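Local coordinates for protein serine-pyruvate aminotransferase (AgxT) (Sulfolobus solfataricus, PDB 3ZRP) that probably transfers amino groups from serine to pyruvate, and perhaps from alanine to glyoxylate, using pyridoxal 5'-phosphate as cofactor, at residues 45-50 with 254-259; 52-57 with 174-179; 70-75 with 220-225; 90-95 with 130-135. All coordinates share one frame; numbering follows the deposited sequence. Where two conformers were deposited one is given.

Contact 1: residues 45-50 with 254-259; sequences RYVMGA and EAFRLI
Two helices of the class-V aminotransferase fold meet here through apolar side chains: Val47, in the last turn of helix 31-48, sits against Phe256 and Ile259, one turn apart on helix 246-262. Val47 CG1 does most of the touching. It lies at the rim of the Phe256 ring, close to the ring plane, 3.7 Å from Phe256 CE1, and the same methyl is 3.8 Å from Ile259 CG2. Val47 CG2 also comes within 3.8 Å of Phe256 CE1, so both methyls of the valine meet the same ring atom. Ile259 offers its short branch: CG2 stands anti to the backbone N, which turns it to the valine, and the two side chains cross at about a right angle. Tyr46 adds a looser contact, its CE2 4.5 Å from Ile259 CG2, with the methyl at the ring edge; its hydroxyl is bonded to the backbone N of Ile264, just past the end of the second helix. Helix 31-48 stops at Gly49, whose positive phi (63°) closes a Schellman motif. Around this patch, Val168 packs on Val47, Leu191 on Ile259, and Leu199 of strand 197-202 on Phe256, while Tyr39 and Ser40, farther back on helix 31-48, also touch the phenylalanine.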
loop_
_atom_site.group_PDB
_atom_site.type_symbol
_atom_site.label_atom_id
_atom_site.label_comp_id
_atom_site.label_asym_id
_atom_site.label_seq_id
_atom_site.Cartn_x
_atom_site.Cartn_y
_atom_site.Cartn_z
ATOM N N ARG A 45 -11.097 10.514 -13.235
ATOM C CA ARG A 45 -11.746 11.740 -13.727
ATOM C C ARG A 45 -13.202 11.479 -14.095
ATOM O O ARG A 45 -14.093 12.284 -13.790
ATOM C CB ARG A 45 -11.007 12.322 -14.934
ATOM C CG ARG A 45 -9.666 12.961 -14.623
ATOM C CD ARG A 45 -9.318 13.990 -15.701
ATOM N NE ARG A 45 -7.901 14.380 -15.680
ATOM C CZ ARG A 45 -6.918 13.655 -16.194
ATOM N NH1 ARG A 45 -7.185 12.507 -16.778
ATOM N NH2 ARG A 45 -5.674 14.074 -16.122
ATOM N N TYR A 46 -13.430 10.351 -14.762
ATOM C CA TYR A 46 -14.761 9.948 -15.199
ATOM C C TYR A 46 -15.750 9.757 -14.033
ATOM O O TYR A 46 -16.839 10.340 -14.034
ATOM C CB TYR A 46 -14.650 8.705 -16.111
ATOM C CG TYR A 46 -15.989 8.137 -16.534
ATOM C CD1 TYR A 46 -16.781 8.787 -17.498
ATOM C CD2 TYR A 46 -16.473 6.963 -15.971
ATOM C CE1 TYR A 46 -18.026 8.280 -17.860
ATOM C CE2 TYR A 46 -17.710 6.447 -16.325
ATOM C CZ TYR A 46 -18.481 7.114 -17.275
ATOM O OH TYR A 46 -19.693 6.591 -17.632
ATOM N N VAL A 47 -15.377 8.972 -13.015
ATOM C CA VAL A 47 -16.297 8.706 -11.905
ATOM C C VAL A 47 -16.451 9.901 -10.943
ATOM O O VAL A 47 -17.461 10.020 -10.229
ATOM C CB VAL A 47 -15.937 7.411 -11.107
ATOM C CG1 VAL A 47 -15.901 6.194 -12.031
ATOM C CG2 VAL A 47 -14.609 7.566 -10.356
ATOM N N MET A 48 -15.463 10.779 -10.913
ATOM C CA MET A 48 -15.575 11.985 -10.096
ATOM C C MET A 48 -16.123 13.192 -10.861
ATOM O O MET A 48 -16.366 14.248 -10.281
ATOM C CB MET A 48 -14.255 12.303 -9.435
ATOM C CG MET A 48 -14.089 11.510 -8.157
ATOM S SD MET A 48 -12.425 11.648 -7.567
ATOM C CE MET A 48 -12.447 10.528 -6.174
ATOM N N GLY A 49 -16.332 13.032 -12.164
ATOM C CA GLY A 49 -16.894 14.102 -12.990
ATOM C C GLY A 49 -15.990 15.309 -13.044
ATOM O O GLY A 49 -16.284 16.326 -12.429
ATOM N N ALA A 50 -14.880 15.189 -13.766
ATOM C CA ALA A 50 -13.962 16.304 -13.953
ATOM C C ALA A 50 -13.267 16.227 -15.300
ATOM O O ALA A 50 -13.005 15.151 -15.816
ATOM C CB ALA A 50 -12.933 16.343 -12.837
ATOM N N GLU A 254 -9.329 -2.614 -14.885
ATOM C CA GLU A 254 -10.413 -3.477 -15.292
ATOM C C GLU A 254 -11.717 -3.098 -14.585
ATOM O O GLU A 254 -12.771 -3.110 -15.213
ATOM C CB GLU A 254 -10.055 -4.944 -15.023
ATOM C CG GLU A 254 -11.133 -5.978 -15.429
ATOM C CD GLU A 254 -11.450 -6.012 -16.948
ATOM O OE1 GLU A 254 -10.767 -5.340 -17.755
ATOM O OE2 GLU A 254 -12.398 -6.732 -17.327
ATOM N N ALA A 255 -11.664 -2.786 -13.282
ATOM C CA ALA A 255 -12.863 -2.254 -12.612
ATOM C C ALA A 255 -13.362 -1.002 -13.340
ATOM O O ALA A 255 -14.565 -0.873 -13.620
ATOM C CB ALA A 255 -12.596 -1.956 -11.129
ATOM N N PHE A 256 -12.457 -0.084 -13.664
ATOM C CA PHE A 256 -12.887 1.125 -14.363
ATOM C C PHE A 256 -13.473 0.837 -15.761
ATOM O O PHE A 256 -14.389 1.558 -16.208
ATOM C CB PHE A 256 -11.751 2.149 -14.467
ATOM C CG PHE A 256 -11.602 3.036 -13.254
ATOM C CD1 PHE A 256 -12.680 3.796 -12.784
ATOM C CD2 PHE A 256 -10.371 3.136 -12.597
ATOM C CE1 PHE A 256 -12.536 4.626 -11.664
ATOM C CE2 PHE A 256 -10.219 3.969 -11.484
ATOM C CZ PHE A 256 -11.303 4.709 -11.014
ATOM N N ARG A 257 -12.950 -0.186 -16.446
ATOM C CA ARG A 257 -13.493 -0.581 -17.769
ATOM C C ARG A 257 -14.952 -1.005 -17.604
ATOM O O ARG A 257 -15.820 -0.537 -18.328
ATOM C CB ARG A 257 -12.656 -1.677 -18.447
ATOM C CG ARG A 257 -12.927 -1.847 -19.977
ATOM C CD ARG A 257 -12.219 -3.100 -20.569
ATOM N NE ARG A 257 -12.644 -4.337 -19.900
ATOM C CZ ARG A 257 -13.776 -4.998 -20.163
ATOM N NH1 ARG A 257 -14.620 -4.558 -21.100
ATOM N NH2 ARG A 257 -14.065 -6.109 -19.493
ATOM N N LEU A 258 -15.215 -1.855 -16.609
ATOM C CA LEU A 258 -16.575 -2.300 -16.298
ATOM C C LEU A 258 -17.522 -1.161 -15.866
ATOM O O LEU A 258 -18.687 -1.161 -16.255
ATOM C CB LEU A 258 -16.534 -3.414 -15.263
ATOM C CG LEU A 258 -15.789 -4.669 -15.758
ATOM C CD1 LEU A 258 -15.650 -5.704 -14.647
ATOM C CD2 LEU A 258 -16.471 -5.263 -17.015
ATOM N N ILE A 259 -17.009 -0.187 -15.113
ATOM C CA ILE A 259 -17.792 0.981 -14.672
ATOM C C ILE A 259 -18.186 1.844 -15.870
ATOM O O ILE A 259 -19.351 2.257 -15.981
ATOM C CB ILE A 259 -17.034 1.814 -13.583
ATOM C CG1 ILE A 259 -16.929 1.008 -12.279
ATOM C CG2 ILE A 259 -17.718 3.148 -13.333
ATOM C CD1 ILE A 259 -16.038 1.649 -11.188
#

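Contact 2: residues 52-57 with 174-179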
loop_
_atom_site.group_PDB
_atom_site.type_symbol
_atom_site.label_atom_id
_atom_site.label_comp_id
_atom_site.label_asym_id
_atom_site.label_seq_id
_atom_site.Cartn_x
_atom_site.Cartn_y
_atom_site.Cartn_z
ATOM N N LYS A 52 -9.923 17.285 -17.913
ATOM C CA LYS A 52 -8.472 17.085 -17.875
ATOM C C LYS A 52 -7.722 18.190 -17.126
ATOM O O LYS A 52 -6.505 18.114 -16.964
ATOM C CB LYS A 52 -7.906 16.916 -19.291
ATOM C CG LYS A 52 -7.748 18.211 -20.084
ATOM C CD LYS A 52 -7.696 17.939 -21.599
ATOM C CE LYS A 52 -6.510 18.630 -22.278
ATOM N NZ LYS A 52 -6.462 20.102 -22.042
ATOM N N ASN A 53 -8.455 19.210 -16.683
ATOM C CA ASN A 53 -7.901 20.264 -15.833
ATOM C C ASN A 53 -7.595 19.773 -14.417
ATOM O O ASN A 53 -6.786 20.368 -13.701
ATOM C CB ASN A 53 -8.879 21.435 -15.746
ATOM C CG ASN A 53 -8.685 22.433 -16.861
ATOM O OD1 ASN A 53 -9.000 22.164 -18.026
ATOM N ND2 ASN A 53 -8.171 23.598 -16.508
ATOM N N TYR A 54 -8.279 18.708 -14.019
ATOM C CA TYR A 54 -8.115 18.129 -12.682
ATOM C C TYR A 54 -7.130 16.969 -12.739
ATOM O O TYR A 54 -7.183 16.155 -13.661
ATOM C CB TYR A 54 -9.473 17.695 -12.143
ATOM C CG TYR A 54 -10.284 18.860 -11.622
ATOM C CD1 TYR A 54 -10.611 19.944 -12.460
ATOM C CD2 TYR A 54 -10.725 18.891 -10.299
ATOM C CE1 TYR A 54 -11.348 21.029 -11.980
ATOM C CE2 TYR A 54 -11.473 19.973 -9.817
ATOM C CZ TYR A 54 -11.772 21.031 -10.667
ATOM O OH TYR A 54 -12.506 22.096 -10.194
ATOM N N GLN A 55 -6.232 16.908 -11.760
ATOM C CA GLN A 55 -5.138 15.945 -11.767
ATOM C C GLN A 55 -5.439 14.717 -10.883
ATOM O O GLN A 55 -5.546 14.849 -9.665
ATOM C CB GLN A 55 -3.841 16.609 -11.295
ATOM C CG GLN A 55 -2.642 15.658 -11.183
ATOM C CD GLN A 55 -2.230 15.080 -12.527
ATOM O OE1 GLN A 55 -1.714 15.788 -13.374
ATOM N NE2 GLN A 55 -2.441 13.782 -12.711
ATOM N N PRO A 56 -5.568 13.530 -11.498
ATOM C CA PRO A 56 -5.735 12.309 -10.676
ATOM C C PRO A 56 -4.392 11.787 -10.143
ATOM O O PRO A 56 -3.354 11.940 -10.791
ATOM C CB PRO A 56 -6.341 11.313 -11.663
ATOM C CG PRO A 56 -5.738 11.771 -13.024
ATOM C CD PRO A 56 -5.720 13.259 -12.940
ATOM N N LEU A 57 -4.407 11.170 -8.950
ATOM C CA LEU A 57 -3.241 10.436 -8.457
ATOM C C LEU A 57 -3.714 9.131 -7.809
ATOM O O LEU A 57 -4.768 9.093 -7.153
ATOM C CB LEU A 57 -2.432 11.238 -7.419
ATOM C CG LEU A 57 -1.759 12.557 -7.822
ATOM C CD1 LEU A 57 -2.642 13.725 -7.427
ATOM C CD2 LEU A 57 -0.356 12.730 -7.253
ATOM N N LYS A 174 -19.554 15.298 -8.325
ATOM C CA LYS A 174 -19.252 16.280 -9.364
ATOM C C LYS A 174 -18.117 17.171 -8.895
ATOM O O LYS A 174 -18.338 18.329 -8.527
ATOM C CB LYS A 174 -20.500 17.139 -9.661
ATOM C CG LYS A 174 -21.672 16.390 -10.301
ATOM C CD LYS A 174 -21.515 16.327 -11.820
ATOM C CE LYS A 174 -21.973 14.982 -12.378
ATOM N NZ LYS A 174 -23.459 14.825 -12.328
ATOM N N ALA A 175 -16.897 16.644 -8.919
ATOM C CA ALA A 175 -15.767 17.324 -8.286
ATOM C C ALA A 175 -15.486 18.700 -8.891
ATOM O O ALA A 175 -15.293 19.658 -8.152
ATOM C CB ALA A 175 -14.494 16.431 -8.287
ATOM N N GLU A 176 -15.493 18.807 -10.216
ATOM C CA GLU A 176 -15.212 20.096 -10.880
ATOM C C GLU A 176 -16.371 21.099 -10.728
ATOM O O GLU A 176 -16.161 22.265 -10.354
ATOM C CB GLU A 176 -14.855 19.896 -12.354
ATOM C CG GLU A 176 -14.822 21.198 -13.155
ATOM C CD GLU A 176 -13.999 21.126 -14.431
ATOM O OE1 GLU A 176 -13.651 20.022 -14.907
ATOM O OE2 GLU A 176 -13.706 22.205 -14.976
ATOM N N GLU A 177 -17.583 20.640 -11.014
ATOM C CA GLU A 177 -18.763 21.496 -10.941
ATOM C C GLU A 177 -18.993 22.047 -9.534
ATOM O O GLU A 177 -19.337 23.216 -9.381
ATOM C CB GLU A 177 -19.999 20.757 -11.437
ATOM C CG GLU A 177 -21.175 21.674 -11.755
ATOM C CD GLU A 177 -22.469 20.911 -11.925
ATOM O OE1 GLU A 177 -22.540 20.047 -12.828
ATOM O OE2 GLU A 177 -23.412 21.177 -11.148
ATOM N N TRP A 178 -18.775 21.220 -8.517
ATOM C CA TRP A 178 -18.905 21.667 -7.130
ATOM C C TRP A 178 -17.671 22.417 -6.630
ATOM O O TRP A 178 -17.708 22.986 -5.538
ATOM C CB TRP A 178 -19.220 20.515 -6.183
ATOM C CG TRP A 178 -20.426 19.696 -6.532
ATOM C CD1 TRP A 178 -21.500 20.077 -7.311
ATOM C CD2 TRP A 178 -20.724 18.379 -6.056
ATOM N NE1 TRP A 178 -22.412 19.054 -7.393
ATOM C CE2 TRP A 178 -21.965 17.994 -6.635
ATOM C CE3 TRP A 178 -20.047 17.467 -5.226
ATOM C CZ2 TRP A 178 -22.565 16.757 -6.385
ATOM C CZ3 TRP A 178 -20.640 16.215 -4.991
ATOM C CH2 TRP A 178 -21.893 15.874 -5.565
ATOM N N ASN A 179 -16.613 22.447 -7.446
ATOM C CA ASN A 179 -15.352 23.139 -7.126
ATOM C C ASN A 179 -14.697 22.556 -5.851
ATOM O O ASN A 179 -14.473 23.264 -4.888
ATOM C CB ASN A 179 -15.575 24.664 -7.032
ATOM C CG ASN A 179 -14.306 25.494 -7.305
ATOM O OD1 ASN A 179 -13.188 24.973 -7.444
ATOM N ND2 ASN A 179 -14.490 26.814 -7.373
#
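Tyr54, just before strand 55-60, faces Glu176 with 7.6 Å between their CA atoms, and Glu176 opens a type I beta turn that runs to Asn179. The tyrosine ring bridges the gap. With CG anti to its own carbonyl carbon (chi1 -78°), it reaches out until OH is 3.4 Å from Glu176 CA. One face of the ring carries the glutamate: CB rides over it in a CH-pi contact, 4.0 Å from the centroid of the Tyr54 ring and displaced toward the rim. From there the extended chain of Glu176 runs back along the CE1 side of the ring, bringing its CD to 3.6 Å from Tyr54 CE1, with the carboxylate plane turned 29° from that of the ring. On the CE2 side Glu176 CA is nearest, 3.9 Å from Tyr54 CE2, and Ala175 O follows at 4.2 Å from the same atom. Asn179 comes only as near as 4.0 Å, from its OD1 to Tyr54 OH. The tyrosine also packs on Leu201 of the adjacent strand 197-202, and Glu176 OE1 is hydrogen-bonded to Ser51 OG. The contact between the two segments is therefore one of dispersion and CH-pi packing, in which the glutamate sets its CB over the aromatic face and its CG and CD beside CE1, while its carboxylate finds a polar partner in Ser51.

Contact 3: residues 70-75 with 220-225; sequences VTSLLK and YLDLRN
The carbonyl oxygen of Ser72 is gripped end-on by the guanidinium of Arg224, 2.8 Å from Arg224 NH1 to Ser72 O and 2.9 Å from Arg224 NH2. NH1 comes in on a lone pair in the carbonyl plane, whereas NH2 lies nearly along the C=O axis (172°). The serine side chain answers too: Leu223 N points almost straight at Ser72 OG, 2.8 Å away, and the hydroxyl is bonded to Ser69 O. Asp222, the N-cap of helix 223-234, takes Arg224 N and Arg224 NH1 on the same OD1, from opposite faces of its carboxylate. A leucine in place of Arg224 would probably leave the Ser72 carbonyl without either donor and the Asp222 carboxylate without its charged mate. Leu221 packs on Tyr220 of the second subunit, so the contact borders the dimer interface. Its chemistry ties the 3-10 turn that follows helix 63-69 to the start of helix 223-234: the buried carbonyl of Ser72 is satisfied by the arginine, whose charge is probably balanced by the capping aspartate.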
loop_
_atom_site.group_PDB
_atom_site.type_symbol
_atom_site.label_atom_id
_atom_site.label_comp_id
_atom_site.label_asym_id
_atom_site.label_seq_id
_atom_site.Cartn_x
_atom_site.Cartn_y
_atom_site.Cartn_z
ATOM N N VAL A 70 -3.221 14.599 2.086
ATOM C CA VAL A 70 -3.721 15.995 2.022
ATOM C C VAL A 70 -2.802 16.955 2.799
ATOM O O VAL A 70 -2.720 18.142 2.489
ATOM C CB VAL A 70 -5.209 16.085 2.455
ATOM C CG1 VAL A 70 -5.661 17.541 2.595
ATOM C CG2 VAL A 70 -6.118 15.298 1.472
ATOM N N THR A 71 -2.028 16.433 3.755
ATOM C CA THR A 71 -0.963 17.242 4.409
ATOM C C THR A 71 0.053 17.863 3.414
ATOM O O THR A 71 0.774 18.820 3.776
ATOM C CB THR A 71 -0.232 16.452 5.513
ATOM O OG1 THR A 71 0.370 15.274 4.949
ATOM C CG2 THR A 71 -1.229 16.094 6.614
ATOM N N SER A 72 0.088 17.322 2.182
ATOM C CA SER A 72 0.910 17.820 1.073
ATOM C C SER A 72 0.514 19.250 0.690
ATOM O O SER A 72 1.284 19.960 0.003
ATOM C CB SER A 72 0.744 16.924 -0.169
ATOM O OG SER A 72 1.189 15.572 0.060
ATOM N N LEU A 73 -0.687 19.655 1.103
ATOM C CA LEU A 73 -1.232 20.983 0.757
ATOM C C LEU A 73 -1.177 21.978 1.920
ATOM O O LEU A 73 -1.730 23.096 1.832
ATOM C CB LEU A 73 -2.676 20.831 0.243
ATOM C CG LEU A 73 -2.840 19.946 -1.006
ATOM C CD1 LEU A 73 -4.312 19.816 -1.358
ATOM C CD2 LEU A 73 -2.038 20.456 -2.224
ATOM N N LEU A 74 -0.517 21.572 3.008
ATOM C CA LEU A 74 -0.559 22.318 4.266
ATOM C C LEU A 74 0.799 22.835 4.721
ATOM O O LEU A 74 1.861 22.307 4.351
ATOM C CB LEU A 74 -1.215 21.484 5.380
ATOM C CG LEU A 74 -2.692 21.085 5.146
ATOM C CD1 LEU A 74 -3.185 20.175 6.242
ATOM C CD2 LEU A 74 -3.593 22.319 5.026
ATOM N N LYS A 75 0.733 23.889 5.518
ATOM C CA LYS A 75 1.914 24.541 6.065
ATOM C C LYS A 75 1.782 24.629 7.577
ATOM O O LYS A 75 0.669 24.548 8.110
ATOM C CB LYS A 75 2.097 25.933 5.433
ATOM C CG LYS A 75 2.710 25.864 4.039
ATOM C CD LYS A 75 3.006 27.249 3.468
ATOM C CE LYS A 75 3.867 27.140 2.216
ATOM N NZ LYS A 75 3.965 28.414 1.457
ATOM N N TYR A 220 6.839 9.318 1.976
ATOM C CA TYR A 220 5.961 8.418 1.222
ATOM C C TYR A 220 4.620 9.022 0.797
ATOM O O TYR A 220 4.114 8.685 -0.287
ATOM C CB TYR A 220 5.662 7.152 2.032
ATOM C CG TYR A 220 5.352 5.936 1.188
ATOM C CD1 TYR A 220 6.316 5.360 0.377
ATOM C CD2 TYR A 220 4.088 5.331 1.260
ATOM C CE1 TYR A 220 6.024 4.198 -0.390
ATOM C CE2 TYR A 220 3.792 4.182 0.518
ATOM C CZ TYR A 220 4.765 3.633 -0.299
ATOM O OH TYR A 220 4.444 2.509 -1.013
ATOM N N LEU A 221 4.061 9.890 1.630
ATOM C CA LEU A 221 2.724 10.446 1.382
ATOM C C LEU A 221 2.736 11.878 0.900
ATOM O O LEU A 221 1.686 12.527 0.874
ATOM C CB LEU A 221 1.797 10.322 2.602
ATOM C CG LEU A 221 1.606 8.881 3.107
ATOM C CD1 LEU A 221 0.687 8.837 4.336
ATOM C CD2 LEU A 221 1.093 7.950 2.033
ATOM N N ASP A 222 3.909 12.383 0.534
ATOM C CA ASP A 222 3.943 13.689 -0.138
ATOM C C ASP A 222 3.541 13.455 -1.591
ATOM O O ASP A 222 4.225 12.720 -2.321
ATOM C CB ASP A 222 5.331 14.325 -0.012
ATOM C CG ASP A 222 5.434 15.697 -0.694
ATOM O OD1 ASP A 222 4.465 16.158 -1.344
ATOM O OD2 ASP A 222 6.522 16.296 -0.585
ATOM N N LEU A 223 2.396 14.029 -1.979
ATOM C CA LEU A 223 1.859 13.913 -3.318
ATOM C C LEU A 223 2.829 14.430 -4.403
ATOM O O LEU A 223 2.785 13.942 -5.539
ATOM C CB LEU A 223 0.490 14.603 -3.428
ATOM C CG LEU A 223 -0.648 13.975 -2.598
ATOM C CD1 LEU A 223 -1.909 14.860 -2.651
ATOM C CD2 LEU A 223 -0.928 12.508 -3.061
ATOM N N ARG A 224 3.732 15.344 -4.027
ATOM C CA ARG A 224 4.824 15.764 -4.928
ATOM C C ARG A 224 5.687 14.609 -5.429
ATOM O O ARG A 224 6.174 14.641 -6.551
ATOM C CB ARG A 224 5.707 16.846 -4.293
ATOM C CG ARG A 224 4.980 18.131 -3.984
ATOM C CD ARG A 224 5.794 19.048 -3.070
ATOM N NE ARG A 224 4.991 20.210 -2.694
ATOM C CZ ARG A 224 3.978 20.181 -1.840
ATOM N NH1 ARG A 224 3.639 19.040 -1.220
ATOM N NH2 ARG A 224 3.311 21.292 -1.582
ATOM N N ASN A 225 5.907 13.589 -4.595
ATOM C CA ASN A 225 6.723 12.471 -4.995
ATOM C C ASN A 225 6.032 11.522 -5.973
ATOM O O ASN A 225 6.702 10.845 -6.750
ATOM C CB ASN A 225 7.241 11.720 -3.745
ATOM C CG ASN A 225 8.243 12.532 -2.982
ATOM O OD1 ASN A 225 9.033 13.256 -3.579
ATOM N ND2 ASN A 225 8.223 12.437 -1.659
#

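Contact 4: residues 90-95 with 130-135; sequences DRWEQI and LVALTH
Ala132 CB sits squarely over the five-membered ring of Trp92, 3.6 Å from its centroid and only 3° off the ring normal, a CH-pi contact. The methyl is nearly equidistant from the five ring atoms. At the ring edge, near its plane, Trp92 NE1 is 3.6 Å from Leu133 O, the carbonyl after Ala132, which is not a hydrogen bond; Thr134 OG1 lies on the same rim, 4.3 Å from Trp92 NE1. A chi1 of -76°, with CG anti to the carbonyl carbon, sends the indole toward the strand, and chi2 turns its face to the methyl. Helix 87-96 thereby packs on strand 128-134 of the central mixed sheet in the PLP-binding domain; the axes of segments 90-95 and 130-134 approach to 9.5 Å, at 138° between their N-to-C directions. A serine in place of Trp92 would probably leave the Ala132 methyl without its aromatic cover and open a gap between helix and sheet. Farther out, Met67 of helix 63-69, Val70 just beyond it, and Val161 of strand 157-163 pack round the indole. The side chain of Thr134 comes within about 4 Å of the bound cofactor, and Arg91 bonds to Thr64 OG1 and to Phe241 O of the second subunit.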
loop_
_atom_site.group_PDB
_atom_site.type_symbol
_atom_site.label_atom_id
_atom_site.label_comp_id
_atom_site.label_asym_id
_atom_site.label_seq_id
_atom_site.Cartn_x
_atom_site.Cartn_y
_atom_site.Cartn_z
ATOM N N ASP A 90 -13.990 11.745 12.215
ATOM C CA ASP A 90 -13.054 11.864 13.312
ATOM C C ASP A 90 -11.634 11.464 12.907
ATOM O O ASP A 90 -10.665 11.945 13.493
ATOM C CB ASP A 90 -13.531 11.026 14.505
ATOM C CG ASP A 90 -14.780 11.627 15.180
ATOM O OD1 ASP A 90 -15.174 12.785 14.912
ATOM O OD2 ASP A 90 -15.394 10.925 15.963
ATOM N N ARG A 91 -11.512 10.575 11.926
ATOM C CA ARG A 91 -10.184 10.177 11.449
ATOM C C ARG A 91 -9.381 11.363 10.887
ATOM O O ARG A 91 -8.160 11.400 11.032
ATOM C CB ARG A 91 -10.260 8.986 10.467
ATOM C CG ARG A 91 -8.938 8.572 9.819
ATOM C CD ARG A 91 -9.022 7.147 9.257
ATOM N NE ARG A 91 -9.156 6.236 10.405
ATOM C CZ ARG A 91 -8.936 4.929 10.391
ATOM N NH1 ARG A 91 -8.538 4.311 9.285
ATOM N NH2 ARG A 91 -9.080 4.239 11.514
ATOM N N TRP A 92 -10.037 12.320 10.234
ATOM C CA TRP A 92 -9.334 13.520 9.824
ATOM C C TRP A 92 -8.614 14.172 11.033
ATOM O O TRP A 92 -7.436 14.532 10.942
ATOM C CB TRP A 92 -10.300 14.559 9.235
ATOM C CG TRP A 92 -10.817 14.346 7.845
ATOM C CD1 TRP A 92 -12.124 14.194 7.493
ATOM C CD2 TRP A 92 -10.065 14.334 6.621
ATOM N NE1 TRP A 92 -12.235 14.067 6.130
ATOM C CE2 TRP A 92 -10.981 14.138 5.574
ATOM C CE3 TRP A 92 -8.696 14.437 6.317
ATOM C CZ2 TRP A 92 -10.589 14.089 4.228
ATOM C CZ3 TRP A 92 -8.291 14.371 4.980
ATOM C CH2 TRP A 92 -9.238 14.188 3.948
ATOM N N GLU A 93 -9.327 14.319 12.147
ATOM C CA GLU A 93 -8.753 14.871 13.386
ATOM C C GLU A 93 -7.585 14.016 13.931
ATOM O O GLU A 93 -6.546 14.566 14.332
ATOM C CB GLU A 93 -9.836 15.050 14.478
ATOM C CG GLU A 93 -9.323 15.746 15.722
ATOM C CD GLU A 93 -10.330 15.881 16.835
ATOM O OE1 GLU A 93 -11.171 14.974 17.035
ATOM O OE2 GLU A 93 -10.256 16.916 17.533
ATOM N N GLN A 94 -7.757 12.694 13.931
ATOM C CA GLN A 94 -6.687 11.772 14.390
ATOM C C GLN A 94 -5.410 11.911 13.544
ATOM O O GLN A 94 -4.293 11.964 14.105
ATOM C CB GLN A 94 -7.176 10.318 14.464
ATOM C CG GLN A 94 -8.279 10.126 15.524
ATOM C CD GLN A 94 -7.810 10.543 16.900
ATOM O OE1 GLN A 94 -8.294 11.533 17.479
ATOM N NE2 GLN A 94 -6.815 9.819 17.420
ATOM N N ILE A 95 -5.580 12.002 12.222
ATOM C CA ILE A 95 -4.469 12.255 11.294
ATOM C C ILE A 95 -3.805 13.614 11.586
ATOM O O ILE A 95 -2.578 13.678 11.812
ATOM C CB ILE A 95 -4.927 12.199 9.811
ATOM C CG1 ILE A 95 -5.386 10.785 9.417
ATOM C CG2 ILE A 95 -3.826 12.712 8.856
ATOM C CD1 ILE A 95 -6.146 10.733 8.057
ATOM N N LEU A 130 -8.401 25.161 5.216
ATOM C CA LEU A 130 -8.919 23.907 4.680
ATOM C C LEU A 130 -10.146 23.411 5.435
ATOM O O LEU A 130 -10.167 23.395 6.676
ATOM C CB LEU A 130 -7.818 22.830 4.696
ATOM C CG LEU A 130 -8.158 21.503 4.026
ATOM C CD1 LEU A 130 -6.976 21.036 3.187
ATOM C CD2 LEU A 130 -8.549 20.435 5.084
ATOM N N VAL A 131 -11.158 22.992 4.669
ATOM C CA VAL A 131 -12.339 22.354 5.220
ATOM C C VAL A 131 -12.405 20.899 4.725
ATOM O O VAL A 131 -12.309 20.641 3.530
ATOM C CB VAL A 131 -13.650 23.116 4.832
ATOM C CG1 VAL A 131 -14.862 22.404 5.443
ATOM C CG2 VAL A 131 -13.559 24.575 5.309
ATOM N N ALA A 132 -12.570 19.971 5.666
ATOM C CA ALA A 132 -12.676 18.547 5.373
ATOM C C ALA A 132 -14.097 18.055 5.592
ATOM O O ALA A 132 -14.669 18.212 6.697
ATOM C CB ALA A 132 -11.685 17.714 6.261
ATOM N N LEU A 133 -14.646 17.419 4.554
ATOM C CA LEU A 133 -15.993 16.840 4.596
ATOM C C LEU A 133 -15.910 15.313 4.414
ATOM O O LEU A 133 -14.938 14.812 3.839
ATOM C CB LEU A 133 -16.838 17.439 3.477
ATOM C CG LEU A 133 -16.961 18.959 3.312
ATOM C CD1 LEU A 133 -17.933 19.229 2.163
ATOM C CD2 LEU A 133 -17.478 19.603 4.588
ATOM N N THR A 134 -16.925 14.586 4.896
ATOM C CA THR A 134 -17.096 13.161 4.573
ATOM C C THR A 134 -18.353 13.002 3.750
ATOM O O THR A 134 -19.461 13.313 4.253
ATOM C CB THR A 134 -17.261 12.325 5.857
ATOM O OG1 THR A 134 -16.244 12.695 6.790
ATOM C CG2 THR A 134 -17.186 10.803 5.561
ATOM N N HIS A 135 -18.226 12.476 2.522
ATOM C CA HIS A 135 -19.426 12.328 1.670
ATOM C C HIS A 135 -20.420 11.319 2.270
ATOM O O HIS A 135 -21.596 11.636 2.504
ATOM C CB HIS A 135 -19.064 12.002 0.235
ATOM C CG HIS A 135 -20.172 12.253 -0.737
ATOM N ND1 HIS A 135 -19.995 12.161 -2.101
ATOM C CD2 HIS A 135 -21.456 12.666 -0.546
ATOM C CE1 HIS A 135 -21.128 12.478 -2.709
ATOM N NE2 HIS A 135 -22.030 12.783 -1.787
#

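In this class-V aminotransferase domain the first segments come in chain order 1, 2, 3, 4 and their partners as 4, 2, 3, 1, so contacts 2 and 3 interlock. Contacts 1 and 2, centres about 13 Å apart, join directly: Arg45 NE bonds to Tyr54 O, and Met48 O to Ala175 N. Contacts 3 and 4, centres about 16 Å apart, share apolar packing of Val70 on Leu130 and Trp92, and both reach the second subunit. Contacts 2 and 4 touch the same seven-stranded sheet, at strands 55-60 and 128-134. Contacts 1 and 4, centres about 25 Å apart, lie on opposite sides of the chain's centre, so the set spans much of the cofactor-binding domain, with contact 4 nearest the cofactor.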